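Local coordinates for BDI_3064 protein (Parabacteroides distasonis ATCC 8503, PDB 5Z06) that hydrolyses linear beta-1,2-glucan and beta-1,2-glucooligosaccharides of four or more units, releasing sophorose from the non-reducing end, at residues Tyr6-Phe11 with Ile70-Val75; Arg82-Leu87 with Ile177-Ala182; Glu202-Ile207 with Asn633-His638; Asp246-Val251 with Ala277-Met282; Ala502-Val507 with Val526-Gly531. All coordinates share one frame; numbering follows the deposited sequence.

Contact 1. Residues Tyr6-Phe11 with Ile70-Val75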
# COMPACT_ATOMS: atom_id res chain seq x y z
N TYR A 6 -8.48 2.24 15.11
CA TYR A 6 -7.20 1.59 15.38
C TYR A 6 -6.75 1.82 16.83
O TYR A 6 -7.21 2.74 17.52
CB TYR A 6 -6.13 2.14 14.45
CG TYR A 6 -6.30 1.66 13.03
CD1 TYR A 6 -5.89 0.39 12.66
CD2 TYR A 6 -6.86 2.49 12.05
CE1 TYR A 6 -6.03 -0.05 11.36
CE2 TYR A 6 -6.99 2.06 10.75
CZ TYR A 6 -6.58 0.78 10.41
OH TYR A 6 -6.73 0.33 9.13
N ASP A 7 -5.87 0.96 17.30
CA ASP A 7 -5.04 1.33 18.42
C ASP A 7 -3.88 2.14 17.87
O ASP A 7 -3.34 1.81 16.80
CB ASP A 7 -4.57 0.08 19.14
CG ASP A 7 -5.70 -0.75 19.62
OD1 ASP A 7 -6.68 -0.18 20.17
OD2 ASP A 7 -5.61 -1.98 19.45
N TYR A 8 -3.52 3.20 18.58
CA TYR A 8 -2.36 4.00 18.24
C TYR A 8 -1.11 3.32 18.81
O TYR A 8 -0.77 3.44 20.01
CB TYR A 8 -2.54 5.38 18.80
CG TYR A 8 -1.55 6.39 18.32
CD1 TYR A 8 -1.82 7.17 17.21
CD2 TYR A 8 -0.37 6.62 19.01
CE1 TYR A 8 -0.94 8.14 16.79
CE2 TYR A 8 0.52 7.58 18.59
CZ TYR A 8 0.24 8.33 17.48
OH TYR A 8 1.11 9.29 17.07
N VAL A 9 -0.46 2.56 17.93
CA VAL A 9 0.62 1.66 18.29
C VAL A 9 1.96 2.30 17.94
O VAL A 9 2.13 2.77 16.84
CB VAL A 9 0.46 0.32 17.53
CG1 VAL A 9 1.63 -0.62 17.76
CG2 VAL A 9 -0.84 -0.35 17.94
N PHE A 10 2.90 2.29 18.88
CA PHE A 10 4.26 2.71 18.61
C PHE A 10 5.11 1.54 18.12
O PHE A 10 6.02 1.72 17.32
CB PHE A 10 4.89 3.30 19.86
CG PHE A 10 4.24 4.56 20.30
CD1 PHE A 10 4.58 5.76 19.71
CD2 PHE A 10 3.25 4.54 21.28
CE1 PHE A 10 3.97 6.94 20.11
CE2 PHE A 10 2.64 5.72 21.69
CZ PHE A 10 3.00 6.92 21.11
N PHE A 11 4.86 0.36 18.66
CA PHE A 11 5.53 -0.82 18.17
C PHE A 11 4.73 -2.06 18.48
O PHE A 11 4.33 -2.28 19.62
CB PHE A 11 6.89 -0.95 18.82
CG PHE A 11 7.66 -2.13 18.32
CD1 PHE A 11 8.38 -2.03 17.15
CD2 PHE A 11 7.63 -3.33 19.01
CE1 PHE A 11 9.08 -3.11 16.68
CE2 PHE A 11 8.33 -4.42 18.53
CZ PHE A 11 9.06 -4.31 17.36
N ILE A 70 10.84 5.32 20.32
CA ILE A 70 10.11 4.46 19.45
C ILE A 70 9.04 5.35 18.83
O ILE A 70 8.15 5.84 19.51
CB ILE A 70 9.49 3.29 20.22
CG1 ILE A 70 10.58 2.45 20.85
CG2 ILE A 70 8.68 2.41 19.28
CD1 ILE A 70 10.88 2.79 22.28
N GLN A 71 9.15 5.53 17.52
CA GLN A 71 8.33 6.47 16.79
C GLN A 71 7.07 5.82 16.25
O GLN A 71 7.10 4.71 15.67
CB GLN A 71 9.12 7.07 15.65
CG GLN A 71 10.32 7.87 16.11
CD GLN A 71 11.37 8.02 15.03
OE1 GLN A 71 11.24 7.47 13.94
NE2 GLN A 71 12.43 8.76 15.33
N TYR A 72 5.95 6.53 16.43
CA TYR A 72 4.70 6.13 15.81
C TYR A 72 4.92 6.17 14.31
O TYR A 72 5.46 7.14 13.81
CB TYR A 72 3.54 7.07 16.17
CG TYR A 72 2.30 6.76 15.35
CD1 TYR A 72 1.55 5.62 15.60
CD2 TYR A 72 1.91 7.59 14.32
CE1 TYR A 72 0.43 5.32 14.86
CE2 TYR A 72 0.78 7.30 13.56
CZ TYR A 72 0.05 6.17 13.83
OH TYR A 72 -1.06 5.88 13.05
N CYS A 73 4.51 5.11 13.63
CA CYS A 73 4.69 4.96 12.16
C CYS A 73 3.40 5.41 11.51
O CYS A 73 2.42 4.71 11.62
CB CYS A 73 4.98 3.48 11.81
SG CYS A 73 4.83 3.06 10.05
N PRO A 74 3.37 6.61 10.91
CA PRO A 74 2.11 7.03 10.27
C PRO A 74 1.76 6.15 9.10
O PRO A 74 2.64 5.69 8.37
CB PRO A 74 2.40 8.46 9.80
CG PRO A 74 3.88 8.53 9.73
CD PRO A 74 4.34 7.71 10.90
N VAL A 75 0.48 5.86 8.97
CA VAL A 75 0.04 5.00 7.90
C VAL A 75 -1.15 5.71 7.28
O VAL A 75 -2.08 6.13 7.99
CB VAL A 75 -0.37 3.62 8.43
CG1 VAL A 75 -0.84 2.74 7.28
CG2 VAL A 75 0.79 2.96 9.16
O HOH W 1 3.39 2.72 14.69
O HOH W 2 6.41 2.34 14.94

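Contact 2. Residues Arg82-Leu87 with Ile177-Ala182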
# COMPACT_ATOMS: atom_id res chain seq x y z
N ARG A 82 -8.94 4.59 18.99
CA ARG A 82 -9.60 4.52 20.27
C ARG A 82 -9.04 5.65 21.09
O ARG A 82 -7.86 5.99 20.96
CB ARG A 82 -9.28 3.22 20.97
CG ARG A 82 -9.83 2.01 20.28
CD ARG A 82 -9.60 0.82 21.16
NE ARG A 82 -9.55 -0.43 20.42
CZ ARG A 82 -10.60 -1.14 19.98
NH1 ARG A 82 -11.87 -0.75 20.17
NH2 ARG A 82 -10.37 -2.28 19.34
N GLU A 83 -9.88 6.25 21.93
CA GLU A 83 -9.40 7.31 22.81
C GLU A 83 -8.59 6.61 23.88
O GLU A 83 -9.10 5.70 24.53
CB GLU A 83 -10.56 8.12 23.38
CG GLU A 83 -11.31 8.87 22.30
CD GLU A 83 -12.34 9.83 22.85
OE1 GLU A 83 -12.58 9.82 24.08
OE2 GLU A 83 -12.90 10.61 22.05
N PRO A 84 -7.29 6.94 23.98
CA PRO A 84 -6.47 6.18 24.87
C PRO A 84 -6.36 6.87 26.22
O PRO A 84 -6.45 8.09 26.30
CB PRO A 84 -5.12 6.20 24.17
CG PRO A 84 -5.05 7.55 23.54
CD PRO A 84 -6.48 7.94 23.25
N SER A 85 -6.19 6.08 27.27
CA SER A 85 -5.86 6.57 28.60
C SER A 85 -4.50 6.11 29.07
O SER A 85 -3.97 6.67 30.02
CB SER A 85 -6.89 6.07 29.61
OG SER A 85 -8.11 6.74 29.44
N THR A 86 -3.93 5.09 28.42
CA THR A 86 -2.75 4.41 28.94
C THR A 86 -1.72 4.18 27.84
O THR A 86 -2.08 3.96 26.69
CB THR A 86 -3.11 3.06 29.60
OG1 THR A 86 -3.45 2.11 28.59
CG2 THR A 86 -4.28 3.19 30.57
N LEU A 87 -0.45 4.28 28.20
CA LEU A 87 0.63 3.75 27.40
C LEU A 87 0.90 2.37 27.94
O LEU A 87 1.46 2.22 29.02
CB LEU A 87 1.86 4.61 27.51
CG LEU A 87 3.15 4.06 26.90
CD1 LEU A 87 3.00 3.93 25.39
CD2 LEU A 87 4.30 4.98 27.25
N ILE A 177 4.20 -1.67 22.34
CA ILE A 177 4.18 -0.32 22.83
C ILE A 177 3.03 0.34 22.11
O ILE A 177 3.05 0.49 20.87
CB ILE A 177 5.47 0.43 22.53
CG1 ILE A 177 6.68 -0.40 23.00
CG2 ILE A 177 5.45 1.78 23.21
CD1 ILE A 177 8.01 0.14 22.59
N GLU A 178 2.02 0.71 22.87
CA GLU A 178 0.78 1.19 22.30
C GLU A 178 -0.04 1.97 23.31
O GLU A 178 0.10 1.79 24.54
CB GLU A 178 -0.05 0.01 21.78
CG GLU A 178 -0.42 -1.01 22.84
CD GLU A 178 -1.07 -2.25 22.26
OE1 GLU A 178 -1.50 -2.24 21.08
OE2 GLU A 178 -1.16 -3.23 23.00
N LEU A 179 -0.89 2.83 22.77
CA LEU A 179 -1.89 3.52 23.56
C LEU A 179 -3.14 2.67 23.55
O LEU A 179 -3.55 2.18 22.49
CB LEU A 179 -2.16 4.90 22.99
CG LEU A 179 -0.96 5.83 22.87
CD1 LEU A 179 -1.43 7.21 22.47
CD2 LEU A 179 -0.18 5.89 24.17
N LEU A 180 -3.73 2.48 24.73
CA LEU A 180 -4.94 1.68 24.91
C LEU A 180 -5.95 2.49 25.71
O LEU A 180 -5.56 3.40 26.44
CB LEU A 180 -4.65 0.40 25.67
CG LEU A 180 -3.82 -0.66 24.96
CD1 LEU A 180 -3.47 -1.80 25.90
CD2 LEU A 180 -4.57 -1.22 23.76
N PRO A 181 -7.24 2.16 25.57
CA PRO A 181 -8.23 2.88 26.35
C PRO A 181 -8.22 2.40 27.80
O PRO A 181 -7.74 1.31 28.08
CB PRO A 181 -9.55 2.55 25.64
CG PRO A 181 -9.30 1.25 24.99
CD PRO A 181 -7.86 1.18 24.65
N ALA A 182 -8.72 3.24 28.71
CA ALA A 182 -8.83 2.87 30.13
C ALA A 182 -9.67 1.62 30.29
O ALA A 182 -9.27 0.67 30.96
CB ALA A 182 -9.45 4.01 30.91

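Contact 3. Residues Glu202-Ile207 with Asn633-His638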
# COMPACT_ATOMS: atom_id res chain seq x y z
N GLU A 202 5.99 -21.77 -2.92
CA GLU A 202 7.36 -22.25 -2.88
C GLU A 202 8.09 -21.90 -1.60
O GLU A 202 8.83 -22.73 -1.03
CB GLU A 202 8.12 -21.71 -4.08
CG GLU A 202 9.53 -22.27 -4.16
CD GLU A 202 10.29 -21.70 -5.30
OE1 GLU A 202 11.23 -20.95 -5.03
OE2 GLU A 202 9.95 -21.98 -6.45
N ARG A 203 7.92 -20.67 -1.17
CA ARG A 203 8.63 -20.14 -0.02
C ARG A 203 7.71 -19.78 1.11
O ARG A 203 8.16 -19.34 2.18
CB ARG A 203 9.42 -18.92 -0.44
CG ARG A 203 10.29 -19.14 -1.65
CD ARG A 203 11.33 -20.19 -1.38
NE ARG A 203 12.19 -20.36 -2.54
CZ ARG A 203 13.48 -20.67 -2.49
NH1 ARG A 203 14.08 -20.87 -1.32
NH2 ARG A 203 14.16 -20.81 -3.61
N HIS A 204 6.41 -19.98 0.91
CA HIS A 204 5.48 -19.56 1.93
C HIS A 204 4.23 -20.36 1.92
O HIS A 204 3.93 -21.01 0.93
CB HIS A 204 5.16 -18.08 1.79
CG HIS A 204 4.09 -17.80 0.81
ND1 HIS A 204 4.32 -17.82 -0.55
CD2 HIS A 204 2.78 -17.52 0.97
CE1 HIS A 204 3.18 -17.56 -1.17
NE2 HIS A 204 2.24 -17.37 -0.27
N ILE A 205 3.53 -20.29 3.05
CA ILE A 205 2.23 -20.86 3.22
C ILE A 205 1.30 -19.74 3.64
O ILE A 205 1.59 -18.98 4.55
CB ILE A 205 2.21 -21.98 4.26
CG1 ILE A 205 3.20 -23.06 3.83
CG2 ILE A 205 0.78 -22.53 4.40
CD1 ILE A 205 3.41 -24.16 4.83
N ASP A 206 0.19 -19.66 2.94
CA ASP A 206 -0.86 -18.72 3.27
C ASP A 206 -1.91 -19.45 4.04
O ASP A 206 -2.40 -20.48 3.58
CB ASP A 206 -1.48 -18.16 2.00
CG ASP A 206 -0.62 -17.11 1.36
OD1 ASP A 206 -0.05 -16.31 2.13
OD2 ASP A 206 -0.55 -17.07 0.11
N ILE A 207 -2.27 -18.92 5.20
CA ILE A 207 -3.44 -19.39 5.90
C ILE A 207 -4.48 -18.29 5.91
O ILE A 207 -4.15 -17.12 5.80
CB ILE A 207 -3.13 -19.95 7.31
CG1 ILE A 207 -2.72 -18.85 8.29
CG2 ILE A 207 -2.08 -21.06 7.21
CD1 ILE A 207 -2.40 -19.35 9.70
N ASN A 633 13.16 -12.37 -7.57
CA ASN A 633 13.96 -11.77 -6.55
C ASN A 633 13.11 -11.33 -5.37
O ASN A 633 13.37 -11.68 -4.21
CB ASN A 633 14.67 -10.55 -7.13
CG ASN A 633 15.61 -9.89 -6.15
OD1 ASN A 633 16.27 -10.59 -5.37
ND2 ASN A 633 15.70 -8.56 -6.20
N TYR A 634 12.08 -10.53 -5.66
CA TYR A 634 11.20 -10.02 -4.60
C TYR A 634 10.61 -11.13 -3.74
O TYR A 634 10.57 -11.03 -2.51
CB TYR A 634 10.07 -9.19 -5.21
CG TYR A 634 10.48 -7.93 -5.90
CD1 TYR A 634 11.70 -7.33 -5.64
CD2 TYR A 634 9.62 -7.30 -6.79
CE1 TYR A 634 12.08 -6.16 -6.28
CE2 TYR A 634 9.96 -6.12 -7.40
CZ TYR A 634 11.20 -5.57 -7.16
OH TYR A 634 11.58 -4.41 -7.77
N TYR A 635 10.15 -12.19 -4.41
CA TYR A 635 9.61 -13.33 -3.72
C TYR A 635 10.68 -14.17 -3.05
O TYR A 635 10.65 -14.34 -1.83
CB TYR A 635 8.80 -14.17 -4.68
CG TYR A 635 8.12 -15.31 -3.99
CD1 TYR A 635 7.14 -15.07 -3.03
CD2 TYR A 635 8.46 -16.62 -4.27
CE1 TYR A 635 6.52 -16.13 -2.38
CE2 TYR A 635 7.86 -17.67 -3.61
CZ TYR A 635 6.88 -17.42 -2.67
OH TYR A 635 6.28 -18.49 -2.03
N ARG A 636 11.62 -14.70 -3.82
CA ARG A 636 12.52 -15.71 -3.28
C ARG A 636 13.56 -15.14 -2.37
O ARG A 636 13.90 -15.79 -1.41
CB ARG A 636 13.22 -16.51 -4.35
CG ARG A 636 12.30 -17.51 -5.01
CD ARG A 636 12.97 -18.10 -6.22
NE ARG A 636 12.09 -19.12 -6.79
CZ ARG A 636 11.87 -19.32 -8.09
NH1 ARG A 636 12.47 -18.58 -8.99
NH2 ARG A 636 11.04 -20.26 -8.47
N ASN A 637 14.08 -13.95 -2.67
CA ASN A 637 15.16 -13.35 -1.86
C ASN A 637 14.63 -12.41 -0.81
O ASN A 637 15.09 -12.47 0.32
CB ASN A 637 16.17 -12.64 -2.74
CG ASN A 637 16.85 -13.58 -3.69
OD1 ASN A 637 17.21 -14.70 -3.31
ND2 ASN A 637 17.01 -13.16 -4.94
N HIS A 638 13.68 -11.55 -1.18
CA HIS A 638 13.10 -10.57 -0.25
C HIS A 638 11.78 -10.95 0.38
O HIS A 638 11.22 -10.16 1.12
CB HIS A 638 12.97 -9.22 -0.92
CG HIS A 638 14.26 -8.74 -1.49
ND1 HIS A 638 15.45 -8.89 -0.82
CD2 HIS A 638 14.56 -8.18 -2.68
CE1 HIS A 638 16.43 -8.42 -1.57
NE2 HIS A 638 15.91 -7.98 -2.70

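Contact 4. Residues Asp246-Val251 with Ala277-Met282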
# COMPACT_ATOMS: atom_id res chain seq x y z
N ASP A 246 2.97 -16.98 5.97
CA ASP A 246 4.11 -17.48 6.68
C ASP A 246 5.19 -17.73 5.68
O ASP A 246 5.16 -18.73 4.95
CB ASP A 246 3.79 -18.78 7.40
CG ASP A 246 4.85 -19.12 8.43
OD1 ASP A 246 5.35 -18.20 9.11
OD2 ASP A 246 5.19 -20.32 8.54
N PHE A 247 6.17 -16.84 5.66
CA PHE A 247 7.27 -17.00 4.77
C PHE A 247 8.30 -17.93 5.40
O PHE A 247 9.07 -17.51 6.23
CB PHE A 247 7.90 -15.65 4.41
CG PHE A 247 8.80 -15.74 3.23
CD1 PHE A 247 10.14 -16.06 3.39
CD2 PHE A 247 8.29 -15.59 1.96
CE1 PHE A 247 10.97 -16.16 2.29
CE2 PHE A 247 9.11 -15.71 0.86
CZ PHE A 247 10.45 -15.99 1.02
N LEU A 248 8.31 -19.18 4.97
CA LEU A 248 9.28 -20.17 5.46
C LEU A 248 10.63 -20.00 4.81
O LEU A 248 11.64 -20.33 5.41
CB LEU A 248 8.79 -21.60 5.19
CG LEU A 248 7.47 -21.90 5.89
CD1 LEU A 248 6.81 -23.13 5.29
CD2 LEU A 248 7.70 -22.06 7.38
N GLY A 249 10.66 -19.52 3.58
CA GLY A 249 11.90 -19.36 2.83
C GLY A 249 12.56 -20.65 2.43
O GLY A 249 13.70 -20.64 2.05
N GLU A 250 11.82 -21.76 2.46
CA GLU A 250 12.36 -23.09 2.29
C GLU A 250 11.36 -23.93 1.51
O GLU A 250 10.15 -23.91 1.79
CB GLU A 250 12.59 -23.69 3.65
CG GLU A 250 13.06 -25.13 3.62
CD GLU A 250 13.60 -25.61 4.96
OE1 GLU A 250 13.65 -24.80 5.92
OE2 GLU A 250 13.97 -26.81 5.04
N VAL A 251 11.88 -24.68 0.54
CA VAL A 251 11.07 -25.50 -0.32
C VAL A 251 10.97 -26.91 0.24
O VAL A 251 11.92 -27.43 0.81
CB VAL A 251 11.65 -25.55 -1.74
CG1 VAL A 251 10.67 -26.22 -2.70
CG2 VAL A 251 11.95 -24.13 -2.23
N ALA A 277 0.34 -27.56 5.17
CA ALA A 277 0.71 -27.59 3.77
C ALA A 277 2.19 -27.74 3.66
O ALA A 277 2.93 -27.54 4.63
CB ALA A 277 0.25 -26.33 3.08
N THR A 278 2.63 -28.07 2.47
CA THR A 278 4.05 -28.27 2.22
C THR A 278 4.41 -27.44 1.01
O THR A 278 3.74 -27.55 -0.01
CB THR A 278 4.36 -29.74 1.93
OG1 THR A 278 3.78 -30.53 2.97
CG2 THR A 278 5.89 -29.98 1.85
N THR A 279 5.46 -26.62 1.14
CA THR A 279 5.98 -25.86 0.03
C THR A 279 6.58 -26.75 -1.04
O THR A 279 7.05 -27.81 -0.74
CB THR A 279 7.08 -24.85 0.43
OG1 THR A 279 8.19 -25.54 1.04
CG2 THR A 279 6.53 -23.77 1.37
N TYR A 280 6.61 -26.26 -2.27
CA TYR A 280 7.05 -27.05 -3.41
C TYR A 280 7.71 -26.11 -4.40
O TYR A 280 7.39 -24.92 -4.41
CB TYR A 280 5.85 -27.76 -4.07
CG TYR A 280 4.70 -26.81 -4.25
CD1 TYR A 280 3.81 -26.58 -3.21
CD2 TYR A 280 4.51 -26.10 -5.43
CE1 TYR A 280 2.77 -25.69 -3.34
CE2 TYR A 280 3.47 -25.21 -5.57
CZ TYR A 280 2.60 -25.00 -4.53
OH TYR A 280 1.56 -24.11 -4.65
N PRO A 281 8.60 -26.64 -5.26
CA PRO A 281 9.20 -25.79 -6.27
C PRO A 281 8.15 -25.26 -7.24
O PRO A 281 7.22 -25.99 -7.62
CB PRO A 281 10.21 -26.68 -6.99
CG PRO A 281 10.08 -28.03 -6.40
CD PRO A 281 9.04 -28.04 -5.34
N MET A 282 8.32 -24.00 -7.63
CA MET A 282 7.39 -23.34 -8.52
C MET A 282 8.09 -22.89 -9.79
O MET A 282 9.20 -22.38 -9.78
CB MET A 282 6.72 -22.18 -7.80
CG MET A 282 5.63 -22.61 -6.85
SD MET A 282 4.95 -21.26 -5.87
CE MET A 282 4.04 -20.37 -7.11

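Contact 5. Residues Ala502-Val507 with Val526-Gly531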
# COMPACT_ATOMS: atom_id res chain seq x y z
N ALA A 502 8.26 20.89 -16.95
CA ALA A 502 9.55 21.18 -16.36
C ALA A 502 9.41 21.35 -14.86
O ALA A 502 10.29 20.91 -14.13
CB ALA A 502 10.22 22.39 -17.03
N ASP A 503 8.29 21.91 -14.39
CA ASP A 503 8.07 22.11 -12.95
C ASP A 503 8.10 20.82 -12.14
O ASP A 503 8.70 20.79 -11.07
CB ASP A 503 6.74 22.83 -12.67
CG ASP A 503 6.79 24.33 -13.00
OD1 ASP A 503 7.87 24.88 -13.34
OD2 ASP A 503 5.71 24.98 -12.91
N TRP A 504 7.42 19.77 -12.61
CA TRP A 504 7.47 18.52 -11.86
C TRP A 504 8.70 17.72 -12.23
O TRP A 504 9.32 17.15 -11.36
CB TRP A 504 6.17 17.71 -11.98
CG TRP A 504 5.88 16.98 -13.28
CD1 TRP A 504 5.01 17.37 -14.27
CD2 TRP A 504 6.39 15.71 -13.68
NE1 TRP A 504 4.96 16.43 -15.26
CE2 TRP A 504 5.79 15.39 -14.92
CE3 TRP A 504 7.31 14.80 -13.11
CZ2 TRP A 504 6.06 14.22 -15.60
CZ3 TRP A 504 7.59 13.64 -13.79
CH2 TRP A 504 6.98 13.36 -15.03
N GLY A 505 9.05 17.72 -13.51
CA GLY A 505 10.16 16.95 -14.02
C GLY A 505 11.50 17.42 -13.52
O GLY A 505 12.44 16.63 -13.41
N ARG A 506 11.60 18.72 -13.25
CA ARG A 506 12.88 19.36 -12.82
C ARG A 506 13.95 19.29 -13.90
O ARG A 506 15.13 19.40 -13.62
CB ARG A 506 13.41 18.74 -11.50
CG ARG A 506 12.36 18.48 -10.42
CD ARG A 506 11.53 19.72 -10.10
NE ARG A 506 12.34 20.88 -9.69
CZ ARG A 506 11.98 22.17 -9.81
NH1 ARG A 506 10.81 22.52 -10.35
NH2 ARG A 506 12.80 23.15 -9.39
N VAL A 507 13.53 19.06 -15.14
CA VAL A 507 14.39 19.01 -16.30
C VAL A 507 13.59 19.62 -17.42
O VAL A 507 12.37 19.79 -17.32
CB VAL A 507 14.86 17.60 -16.71
CG1 VAL A 507 15.79 16.99 -15.64
CG2 VAL A 507 13.69 16.67 -17.00
N VAL A 526 8.74 10.39 -26.53
CA VAL A 526 7.82 11.16 -25.72
C VAL A 526 8.14 10.92 -24.27
O VAL A 526 8.55 9.82 -23.87
CB VAL A 526 6.39 10.72 -26.03
CG1 VAL A 526 5.40 11.21 -24.98
CG2 VAL A 526 5.99 11.18 -27.42
N GLY A 527 7.91 11.93 -23.46
CA GLY A 527 7.95 11.75 -22.03
C GLY A 527 8.72 12.84 -21.36
O GLY A 527 9.77 13.29 -21.85
N VAL A 528 8.23 13.24 -20.20
CA VAL A 528 8.90 14.19 -19.36
C VAL A 528 10.09 13.47 -18.77
O VAL A 528 9.99 12.31 -18.35
CB VAL A 528 8.01 14.65 -18.21
CG1 VAL A 528 8.80 15.49 -17.20
CG2 VAL A 528 6.83 15.45 -18.75
N SER A 529 11.22 14.17 -18.75
CA SER A 529 12.43 13.62 -18.16
C SER A 529 12.71 12.28 -18.80
O SER A 529 12.55 12.16 -20.03
CB SER A 529 12.28 13.58 -16.64
OG SER A 529 13.53 13.32 -16.05
N ASN A 530 13.13 11.26 -18.04
CA ASN A 530 13.34 9.93 -18.61
C ASN A 530 12.15 8.99 -18.43
O ASN A 530 12.31 7.79 -18.57
CB ASN A 530 14.68 9.30 -18.17
CG ASN A 530 14.77 9.02 -16.69
OD1 ASN A 530 13.85 9.30 -15.93
ND2 ASN A 530 15.89 8.46 -16.28
N GLY A 531 10.96 9.56 -18.18
CA GLY A 531 9.71 8.81 -18.18
C GLY A 531 8.80 9.07 -16.99
O GLY A 531 7.61 8.76 -17.03
O HOH W 3 12.95 13.95 -13.58

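Contact 1. Residues Tyr6-Phe11 with Ile70-Val75
Phe10 and Tyr72 mark the nearest approach of the two backbones, CA to CA 4.4 Å, where residues 6-11 turn a corner and strand 65-71 has just ended; no direct hydrogen bond crosses. The contact rests on an offset stack of Tyr8 on Tyr72, ring centres 3.9 Å apart and planes 11° from parallel. Tyr72 CD1 lies over the centre of the Tyr8 ring, while Tyr8 CE1 lies over the centre of the Tyr72 ring. Tyr72 holds CG anti to its backbone N (chi1 171°); the ring edge also meets the backbone, CD1 lying 3.2 Å from Val9 O. The Phe10 ring presents its edge to Tyr72 N, CD1 to N 3.6 Å. Ile70 CG2 rests on Phe10 O (3.4 Å) and also touches CB of Phe10 and of Phe11. Two waters take over the backbone pairing: one links Val9 O to Cys73 N, the other donates to both Phe10 O and Gln71 O. The Tyr8 hydroxyl is bonded to Leu155 O, so tyrosine suits this buried site. Aromatic packing and water thus replace strand pairing just ahead of the calcium ligands Glu12 and Asn13.

Contact 2. Residues Arg82-Leu87 with Ile177-Ala182
Thr86 and Leu180 face each other as an antiparallel hydrogen-bonded pair, their side chains on one face of the sheet, while Leu87 and Leu179 form the neighbouring non-hydrogen-bonded pair with theirs on the other. On the leucine face, Leu87 and Ile177 lie side by side and point the same way, CD1 to CG2 3.9 Å; Leu87 CD1 meets Leu179 CD2 at the same separation. The Pro84 ring crosses the Leu179 side chain at a slant, and its CB presses on Leu179 CB at 3.4 Å, a tight fit. Leu87, Ile177 and Leu179 reach strand 155-161 of the five-stranded sheet, so large aliphatic groups suit them, while Pro84 packs on Val147. On the opposite face, Thr86 holds OG1 between its backbone N and carbonyl carbon (chi1 72°), which lets the hydroxyl donate to Leu180 O from above the carbonyl plane, 3.3 Å away. That oxygen also receives Ser85 N (2.9 Å) and Thr86 N (3.1 Å), because both residues stand opposite Leu180 in a classic beta bulge. At the margin, Arg82 lays CD against Pro181 CG at 3.9 Å, while its guanidinium goes on to salt bridges with Asp216 and Asp7. Two backbone N-H groups, with a longer hydroxyl bond from above, converge on one carbonyl and would hold the bulge, leaving an apolar face turned to the second sheet and a more polar one turned away.

Contact 3. Residues Glu202-Ile207 with Asn633-His638
Tyr635 of helix 624-636 meets Arg203 and His204 chiefly through its hydroxyl, with Arg203 CG packed at CE2. Its CG stands anti to the backbone N (chi1 -175°), and the OH accepts from Arg203 N at 2.9 Å and makes a short hydrogen bond of 2.5 Å with His204 ND1. The two rings meet rim to rim at 78°. His204 NE2 donates to Asp206 OD2, so the imidazole is held at both nitrogens. The extended Arg636 meets the Glu202 carboxylate side-on, NE to OE1 2.7 Å and NH2 to OE2 2.9 Å, with the two flat groups 11° apart. The Arg203 chain is bent at chi2, and its NE donates to the anti lone pair of the same OE1 at 2.7 Å. A leucine in place of Arg636 removes both bonds to the carboxylate, which, then held by Arg203 and Met282 N, would probably be freer to turn. A carboxylate between two guanidiniums would be expected to offset their repulsion, so charge and hydroxyl chemistry join the beta domain to the glucoamylase-like domain.

Contact 4. Residues Asp246-Val251 with Ala277-Met282
Thr279 and Val251 bury most of the surface here, with Leu248 a smaller third. Thr279 carries OG1 between its backbone N and carbonyl carbon (chi1 59°), and the hydroxyl donates to Glu250 O at 2.7 Å, in the carbonyl plane on a lone pair. The same OG1 accepts from Lys253 N, while CG2 touches Leu248 CD1 at 4.0 Å: a beta-branched residue with one polar and one methyl arm serves both. An alanine at Thr279 would probably leave Glu250 O and Lys253 N without this shared mate and open a gap beside Leu248. Val251, with CG1 anti to its backbone N (chi1 -171°), sets that methyl on the Tyr280-Pro281 peptide link, 3.3 Å from Pro281 N and 3.6 Å from Pro281 CD; the proline nitrogen carries no N-H, so an aliphatic neighbour suits it. Residues 248-251 follow strand 243-247, an outer strand of a three-stranded sheet, and 279-282 follow strand 275-278, at the edge of the four-stranded one. The strand orders are those of a fibronectin type III domain, whose end the contact closes just before helix 284-297.

Contact 5. Residues Ala502-Val507 with Val526-Gly531
This is an apolar, water-bridged contact between the last turn of helix 495-505 and a tight turn in the loop that precedes helix 556-573. Trp504 and Val528 reach toward each other tip to tip in a CH-pi contact: Val528 CG1 stands over the six-membered ring, 3.7 Å from its centroid and 23° off the normal. Trp504 holds CG between its backbone N and carbonyl carbon (chi1 74°). Gly505 suits its place because a CB there would clash with Val528 CG1, which already lies 3.8 Å from Gly505 CA. Val507 CG2 closes tightly on Ser529 CB at 3.4 Å. A water receives the proton of Ser529 OG (2.6 Å) and donates to Gly505 O (2.7 Å), so a small hydroxyl residue links turn to helix end. Val528 to Gly531 form a type II' beta turn. A glycerol, probably from the crystallisation liquor, lies about 4 Å from the Trp504 side chain and may mark a pocket in the glucoamylase-like domain, of the six-hairpin clan whose fold is an (alpha/alpha)6 barrel.

How the contacts relate
Contacts 1 and 2 meet in one sheet, where strands 9-11 and 169-180 are neighbours, and join directly, Phe10 N to Ile177 O and Tyr8 O to Leu179 N; the first is buried and aromatic, the second partly buried, with true strand pairing. Contacts 3 and 4 also touch, centres 7 Å apart, through neighbouring strands 204-210 and 243-247 and through Glu202 OE2 to Met282 N. Contact 4 is a surface fit of a hydroxyl and small apolar groups, whereas contact 3 is buried yet the most charged, and it alone ties the beta region to the helical domain. Contact 5 lies wholly within that domain, about 16 Å from contact 3 at the nearest atoms, buried and mainly apolar.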